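Local coordinates for acetyl-CoA acetyltransferase (Mycobacterium smegmatis, PDB 4EGV), which probably acts as an acyltransferase and is a monomeric thiolase-like protein with a thiolase fold and an additional C-terminal domain, at residues D212-M217 and L246-S251; L197-R202 and P349-C354; G455-Y460 and K494-G499. All coordinates share one frame; numbering follows the deposited sequence.

Interaction 1 of 3, residues D212-M217 and L246-S251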
# COMPACT_ATOMS: atom_id res chain seq x y z
N ASP A 212 -22.56 -10.85 4.62
CA ASP A 212 -22.67 -9.86 3.54
C ASP A 212 -21.33 -9.19 3.20
O ASP A 212 -20.97 -9.02 2.03
CB ASP A 212 -23.71 -8.79 3.92
CG ASP A 212 -25.13 -9.07 3.37
OD1 ASP A 212 -25.31 -9.96 2.50
OD2 ASP A 212 -26.08 -8.38 3.82
N TYR A 213 -20.60 -8.81 4.26
CA TYR A 213 -19.30 -8.19 4.15
C TYR A 213 -18.30 -9.17 3.60
O TYR A 213 -17.47 -8.83 2.78
CB TYR A 213 -18.86 -7.68 5.50
CG TYR A 213 -17.74 -6.69 5.37
CD1 TYR A 213 -18.00 -5.34 5.14
CD2 TYR A 213 -16.41 -7.10 5.46
CE1 TYR A 213 -16.97 -4.44 5.01
CE2 TYR A 213 -15.37 -6.22 5.32
CZ TYR A 213 -15.64 -4.89 5.10
OH TYR A 213 -14.58 -4.03 4.97
N ARG A 214 -18.37 -10.41 4.04
CA ARG A 214 -17.49 -11.40 3.50
C ARG A 214 -17.69 -11.58 1.98
O ARG A 214 -16.74 -11.83 1.26
CB ARG A 214 -17.62 -12.72 4.27
CG ARG A 214 -16.56 -13.71 3.88
CD ARG A 214 -15.97 -14.56 4.95
NE ARG A 214 -16.69 -15.78 5.32
CZ ARG A 214 -17.21 -15.99 6.52
NH1 ARG A 214 -17.12 -15.08 7.47
NH2 ARG A 214 -17.83 -17.11 6.78
N LEU A 215 -18.91 -11.37 1.50
CA LEU A 215 -19.20 -11.42 0.06
C LEU A 215 -18.60 -10.23 -0.67
O LEU A 215 -18.06 -10.37 -1.78
CB LEU A 215 -20.71 -11.54 -0.19
CG LEU A 215 -21.26 -11.47 -1.63
CD1 LEU A 215 -21.06 -12.76 -2.37
CD2 LEU A 215 -22.72 -11.07 -1.65
N ALA A 216 -18.70 -9.05 -0.05
CA ALA A 216 -18.16 -7.85 -0.64
C ALA A 216 -16.65 -7.99 -0.87
O ALA A 216 -16.16 -7.63 -1.95
CB ALA A 216 -18.48 -6.64 0.22
N MSE A 217 -15.94 -8.51 0.14
CA MSE A 217 -14.50 -8.76 0.09
C MSE A 217 -14.09 -9.77 -0.98
O MSE A 217 -13.07 -9.60 -1.64
CB MSE A 217 -14.01 -9.31 1.42
CG MSE A 217 -13.90 -8.33 2.52
SE MSE A 217 -13.02 -9.10 4.15
CE MSE A 217 -13.85 -10.85 4.33
N LEU A 246 -14.94 -17.01 -0.45
CA LEU A 246 -15.89 -16.75 0.60
C LEU A 246 -16.20 -17.99 1.43
O LEU A 246 -16.62 -17.87 2.58
CB LEU A 246 -17.15 -16.16 -0.04
CG LEU A 246 -18.57 -16.29 0.54
CD1 LEU A 246 -19.43 -15.12 0.15
CD2 LEU A 246 -19.23 -17.54 0.09
N THR A 247 -16.01 -19.17 0.85
CA THR A 247 -16.35 -20.46 1.48
C THR A 247 -15.22 -20.99 2.36
O THR A 247 -14.16 -21.37 1.86
CB THR A 247 -16.76 -21.54 0.43
OG1 THR A 247 -17.83 -21.04 -0.37
CG2 THR A 247 -17.20 -22.83 1.09
N VAL A 248 -15.47 -21.01 3.66
CA VAL A 248 -14.53 -21.54 4.63
C VAL A 248 -14.40 -23.10 4.52
O VAL A 248 -15.39 -23.84 4.65
CB VAL A 248 -14.89 -21.09 6.09
CG1 VAL A 248 -13.77 -21.44 7.06
CG2 VAL A 248 -15.19 -19.61 6.14
N THR A 249 -13.19 -23.56 4.26
CA THR A 249 -12.92 -24.99 4.19
C THR A 249 -11.76 -25.33 5.15
O THR A 249 -11.31 -24.45 5.90
CB THR A 249 -12.69 -25.52 2.70
OG1 THR A 249 -11.44 -25.08 2.16
CG2 THR A 249 -13.84 -25.10 1.77
N ALA A 250 -11.31 -26.59 5.17
CA ALA A 250 -10.10 -26.94 5.91
C ALA A 250 -8.88 -26.26 5.27
O ALA A 250 -7.90 -25.92 5.96
CB ALA A 250 -9.93 -28.45 5.96
N SER A 251 -8.97 -26.07 3.96
CA SER A 251 -7.93 -25.44 3.13
C SER A 251 -7.94 -23.88 3.24
O SER A 251 -6.89 -23.26 3.36
CB SER A 251 -8.13 -25.93 1.68
OG SER A 251 -7.21 -25.36 0.78
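On the surface of the thiolase-like part of the chain, the C-terminal end of the short helix 242-246 meets the flank of helix 210-230 near its start, and Arg214 and Leu246 bury most of the surface. Thr247 is the first residue to leave helical angles, and Leu246 O, just before it, accepts a weak hydrogen bond from Arg214 NE at 3.4 Å. The bond is long but fairly straight, with an N-H...O angle of 164°, and the oxygen lies at the edge of the guanidinium, in its plane. Arg214 gets there by a chain bent at chi2 (142°) and chi3 (84°), which turns NE toward the helix end. Farther along the loop, Val248 crosses the arginine at about a right angle and sets its CG2 methyl 3.7 Å from Arg214 NH2. The apolar part is a leucine pair: Leu246 CD1 lies against the backbone of the long helix at Leu215 CA, 3.7 Å away, and also meets Leu215 CD1 at 3.8 Å. Since a carbonyl at a helix C-terminus carries partial negative charge, it probably favours the cationic arginine, though their bond is weak; the remaining contacts are van der Waals.

Interaction 2 of 3, residues L197-R202 and P349-C354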
# COMPACT_ATOMS: atom_id res chain seq x y z
N LEU A 197 -9.22 -5.11 12.51
CA LEU A 197 -9.95 -4.11 13.28
C LEU A 197 -10.56 -3.00 12.40
O LEU A 197 -11.67 -2.52 12.63
CB LEU A 197 -9.04 -3.49 14.35
CG LEU A 197 -8.72 -4.37 15.56
CD1 LEU A 197 -7.42 -4.03 16.23
CD2 LEU A 197 -9.85 -4.44 16.52
N LEU A 198 -9.81 -2.58 11.39
CA LEU A 198 -10.23 -1.53 10.48
C LEU A 198 -11.33 -1.99 9.59
O LEU A 198 -12.23 -1.28 9.30
CB LEU A 198 -9.06 -1.11 9.58
CG LEU A 198 -8.13 0.05 9.94
CD1 LEU A 198 -7.70 0.02 11.32
CD2 LEU A 198 -6.98 0.11 9.05
N GLU A 199 -11.19 -3.20 9.12
CA GLU A 199 -12.17 -3.86 8.34
C GLU A 199 -13.47 -4.14 9.07
O GLU A 199 -14.47 -4.04 8.47
CB GLU A 199 -11.56 -5.12 7.81
CG GLU A 199 -12.16 -5.62 6.56
CD GLU A 199 -11.50 -5.14 5.32
OE1 GLU A 199 -12.19 -4.57 4.50
OE2 GLU A 199 -10.32 -5.37 5.12
N ASN A 200 -13.45 -4.43 10.36
CA ASN A 200 -14.65 -4.63 11.12
C ASN A 200 -15.26 -3.32 11.54
O ASN A 200 -16.43 -3.21 11.73
CB ASN A 200 -14.39 -5.53 12.30
CG ASN A 200 -14.39 -6.95 11.95
OD1 ASN A 200 -15.07 -7.36 11.08
ND2 ASN A 200 -13.61 -7.70 12.62
N ALA A 201 -14.45 -2.30 11.64
CA ALA A 201 -14.93 -0.93 11.85
C ALA A 201 -15.70 -0.34 10.63
O ALA A 201 -16.63 0.45 10.81
CB ALA A 201 -13.81 -0.02 12.29
N ARG A 202 -15.31 -0.73 9.42
CA ARG A 202 -15.97 -0.30 8.20
C ARG A 202 -17.27 -1.06 8.03
O ARG A 202 -18.26 -0.54 7.52
CB ARG A 202 -15.06 -0.53 7.00
CG ARG A 202 -15.61 -0.06 5.69
CD ARG A 202 -14.72 -0.37 4.53
NE ARG A 202 -15.40 -0.07 3.29
CZ ARG A 202 -16.13 -0.94 2.59
NH1 ARG A 202 -16.25 -2.18 3.02
NH2 ARG A 202 -16.75 -0.56 1.47
N PRO A 349 -7.81 -1.06 2.36
CA PRO A 349 -7.27 0.15 1.76
C PRO A 349 -7.72 0.37 0.33
O PRO A 349 -7.55 1.47 -0.20
CB PRO A 349 -5.74 -0.06 1.83
CG PRO A 349 -5.57 -1.45 1.99
CD PRO A 349 -6.76 -2.03 2.66
N VAL A 350 -8.29 -0.67 -0.28
CA VAL A 350 -8.90 -0.58 -1.59
C VAL A 350 -10.30 -0.06 -1.44
O VAL A 350 -10.64 0.94 -2.03
CB VAL A 350 -8.91 -1.90 -2.37
CG1 VAL A 350 -9.57 -1.70 -3.71
CG2 VAL A 350 -7.51 -2.43 -2.57
N PHE A 351 -11.10 -0.74 -0.63
CA PHE A 351 -12.44 -0.27 -0.26
C PHE A 351 -12.46 1.21 0.05
O PHE A 351 -13.29 1.94 -0.42
CB PHE A 351 -12.95 -1.02 0.97
CG PHE A 351 -13.58 -2.33 0.67
CD1 PHE A 351 -14.36 -2.51 -0.48
CD2 PHE A 351 -13.45 -3.40 1.55
CE1 PHE A 351 -14.95 -3.73 -0.75
CE2 PHE A 351 -14.04 -4.60 1.29
CZ PHE A 351 -14.80 -4.76 0.14
N ASN A 352 -11.48 1.62 0.86
CA ASN A 352 -11.43 2.93 1.42
C ASN A 352 -11.26 4.01 0.39
O ASN A 352 -11.82 5.07 0.55
CB ASN A 352 -10.31 2.97 2.44
CG ASN A 352 -10.08 4.35 2.99
OD1 ASN A 352 -10.91 4.90 3.74
ND2 ASN A 352 -8.93 4.94 2.62
N ILE A 353 -10.49 3.75 -0.66
CA ILE A 353 -10.36 4.72 -1.75
C ILE A 353 -11.70 4.85 -2.45
O ILE A 353 -12.20 5.95 -2.66
CB ILE A 353 -9.27 4.35 -2.74
CG1 ILE A 353 -7.91 4.51 -2.10
CG2 ILE A 353 -9.38 5.21 -3.99
CD1 ILE A 353 -7.73 5.79 -1.34
N CYS A 354 -12.29 3.70 -2.74
CA CYS A 354 -13.61 3.60 -3.33
C CYS A 354 -14.75 4.33 -2.59
O CYS A 354 -15.62 4.93 -3.21
CB CYS A 354 -13.94 2.13 -3.52
SG CYS A 354 -12.85 1.33 -4.73
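Phe351 has the largest share of surface buried here after none, with Arg202 lying flat on one face of its ring. The two planes are only 3° apart, and Arg202 CZ sits 3.9 Å from the centroid of the Phe351 ring, 29° off the ring normal, which makes this both a stack and a cation-pi contact. The overlap is offset toward the CB side of the ring: Phe351 CG lies under the centre of the guanidinium, Arg202 CZ is 3.5 Å from Phe351 CG, and Arg202 NE is 3.5 Å from Phe351 CB. The two terminal nitrogens lie over the same face on either side of CG, with Arg202 NH1 3.4 Å from Phe351 CD2 and Arg202 NH2 3.6 Å from Phe351 CD1. An arginine chain extended from CG to NE spans the gap from its own helix. The contact joins helix 191-206, part of the long insertion between strands 136-143 and 271-279 of the nine-stranded sheet of the thiolase fold, to helix 348-357, which follows the edge strand 337-342. The separation is wide enough that the nearest CA atoms, Arg202 and Asn352, are 8.8 Å apart; long side chains do the bridging. Beyond the stack, Arg202 NE forms a salt bridge with Asp355, one turn further along the second helix, which probably helps to fix how the guanidinium is rotated over the ring. Glu199 comes from one turn earlier on the first helix and addresses the edge of the same ring. Its OE1 lies in the ring plane, 3.4 Å from Phe351 CD2, with the carboxylate turned 73° to the ring, so the negative oxygen faces the electropositive ring hydrogens. OE1 is also hydrogen-bonded to Tyr213 OH, while Glu199 OE2 is hydrogen-bonded to Tyr259.

Interaction 3 of 3, residues G455-Y460 and K494-G499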
# COMPACT_ATOMS: atom_id res chain seq x y z
N GLY A 455 -18.30 -0.69 29.04
CA GLY A 455 -18.03 -0.10 27.75
C GLY A 455 -18.77 -0.78 26.63
O GLY A 455 -19.41 -1.79 26.82
N THR A 456 -18.67 -0.17 25.46
CA THR A 456 -19.28 -0.65 24.21
C THR A 456 -18.18 -1.09 23.23
O THR A 456 -17.13 -0.45 23.12
CB THR A 456 -20.21 0.46 23.57
OG1 THR A 456 -21.19 0.89 24.52
CG2 THR A 456 -20.94 -0.02 22.27
N ILE A 457 -18.42 -2.20 22.54
CA ILE A 457 -17.54 -2.67 21.47
C ILE A 457 -17.65 -1.75 20.24
O ILE A 457 -18.73 -1.56 19.70
CB ILE A 457 -17.86 -4.12 21.11
CG1 ILE A 457 -17.50 -5.03 22.28
CG2 ILE A 457 -17.10 -4.53 19.89
CD1 ILE A 457 -17.87 -6.46 22.09
N GLU A 458 -16.54 -1.14 19.83
CA GLU A 458 -16.56 -0.34 18.60
C GLU A 458 -16.09 -1.18 17.42
O GLU A 458 -16.67 -1.12 16.33
CB GLU A 458 -15.76 0.96 18.74
CG GLU A 458 -16.10 1.97 17.65
CD GLU A 458 -15.24 3.22 17.68
OE1 GLU A 458 -14.47 3.38 18.64
OE2 GLU A 458 -15.33 4.03 16.74
N THR A 459 -15.04 -1.96 17.67
CA THR A 459 -14.51 -2.91 16.70
C THR A 459 -13.74 -4.03 17.42
O THR A 459 -13.47 -3.97 18.61
CB THR A 459 -13.69 -2.20 15.61
OG1 THR A 459 -13.32 -3.13 14.59
CG2 THR A 459 -12.47 -1.54 16.19
N TYR A 460 -13.41 -5.06 16.67
CA TYR A 460 -12.93 -6.31 17.21
C TYR A 460 -12.18 -7.09 16.13
O TYR A 460 -12.32 -6.86 14.92
CB TYR A 460 -14.12 -7.16 17.72
CG TYR A 460 -15.03 -7.65 16.60
CD1 TYR A 460 -14.91 -8.94 16.08
CD2 TYR A 460 -16.02 -6.82 16.07
CE1 TYR A 460 -15.72 -9.39 15.05
CE2 TYR A 460 -16.85 -7.26 15.03
CZ TYR A 460 -16.70 -8.55 14.53
OH TYR A 460 -17.52 -8.99 13.51
N LYS A 494 -17.17 -16.46 21.54
CA LYS A 494 -18.23 -17.09 20.75
C LYS A 494 -19.05 -16.00 20.01
O LYS A 494 -19.38 -16.17 18.84
CB LYS A 494 -19.10 -17.95 21.69
CG LYS A 494 -20.18 -18.80 21.05
CD LYS A 494 -20.69 -19.87 22.03
CE LYS A 494 -21.14 -21.13 21.23
NZ LYS A 494 -21.94 -22.07 22.03
N LEU A 495 -19.36 -14.90 20.70
CA LEU A 495 -20.07 -13.76 20.11
C LEU A 495 -19.26 -13.08 19.00
O LEU A 495 -19.82 -12.72 17.97
CB LEU A 495 -20.51 -12.74 21.18
CG LEU A 495 -21.37 -11.57 20.66
CD1 LEU A 495 -22.84 -11.97 20.35
CD2 LEU A 495 -21.29 -10.41 21.61
N LEU A 496 -17.95 -12.91 19.21
CA LEU A 496 -17.07 -12.28 18.20
C LEU A 496 -16.82 -13.15 16.96
O LEU A 496 -16.69 -12.61 15.84
CB LEU A 496 -15.73 -11.85 18.79
CG LEU A 496 -15.70 -10.95 20.02
CD1 LEU A 496 -14.29 -10.77 20.56
CD2 LEU A 496 -16.31 -9.61 19.74
N SER A 497 -16.78 -14.46 17.15
CA SER A 497 -16.54 -15.40 16.04
C SER A 497 -17.78 -15.76 15.23
O SER A 497 -17.69 -15.97 14.02
CB SER A 497 -15.93 -16.70 16.55
OG SER A 497 -14.89 -16.47 17.48
N GLU A 498 -18.93 -15.84 15.89
CA GLU A 498 -20.12 -16.46 15.31
C GLU A 498 -21.37 -15.58 15.26
O GLU A 498 -22.29 -15.87 14.51
CB GLU A 498 -20.46 -17.75 16.07
CG GLU A 498 -19.47 -18.92 15.87
CD GLU A 498 -19.89 -20.25 16.55
OE1 GLU A 498 -20.84 -20.27 17.40
OE2 GLU A 498 -19.25 -21.28 16.24
N GLY A 499 -21.28 -14.41 15.88
CA GLY A 499 -22.36 -13.45 15.82
C GLY A 499 -22.03 -12.06 15.29
O GLY A 499 -21.28 -11.93 14.38
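Ile457 is the first residue of strand segment 455-460 to touch helix segment 494-499: its CD1 methyl approaches Leu496 CD2 at 4.2 Å, a loose apolar contact. Next come Glu458 and Thr459, which both face Ile474 on the neighbouring strand and form a classic beta bulge. Tyr460 then turns its side chain back to the helix and makes the more extensive contact. Leu496 CD2 packs 3.9 Å from Tyr460 CB and equally close to Tyr460 CG, while the two side chains run antiparallel alongside each other. With chi1 at 67°, Tyr460 CG stands between its backbone N and carbonyl carbon, and the ring reaches the helix backbone, with Tyr460 CE1 3.5 Å from Leu496 O, an oblique approach. Tyr460 OH is hydrogen-bonded to Arg203 of helix 191-206. A helix between the third and fourth strands of a five-stranded antiparallel sheet is consistent with an OB-like fold for the additional C-terminal domain. Through Leu496, helix 490-498 packs against that sheet: Ile473 on strand 470-476, Val462 on the middle strand 453-463, and Pro501 in the loop leading to strand 505-509 also touch this leucine.

Helix 191-206 connects the three regions. Interaction 2 uses it to reach helix 348-357, and Tyr213, on the 212-217 segment but taking no part in its contact with 246-251, leans in from the next helix: Tyr213 OH packs 3.7 Å from Phe351 CD2, although the centres of interactions 1 and 2 lie about 16 Å apart. The same helix meets the additional C-terminal domain, where Leu197 O is 2.6 Å from Thr459 OG1 and Asn200 ND2 is 2.8 Å from Tyr460 O, joining interaction 2 to interaction 3 with centres about 18 Å apart. Interactions 1 and 3 do not touch; their nearest atoms are about 7 Å apart.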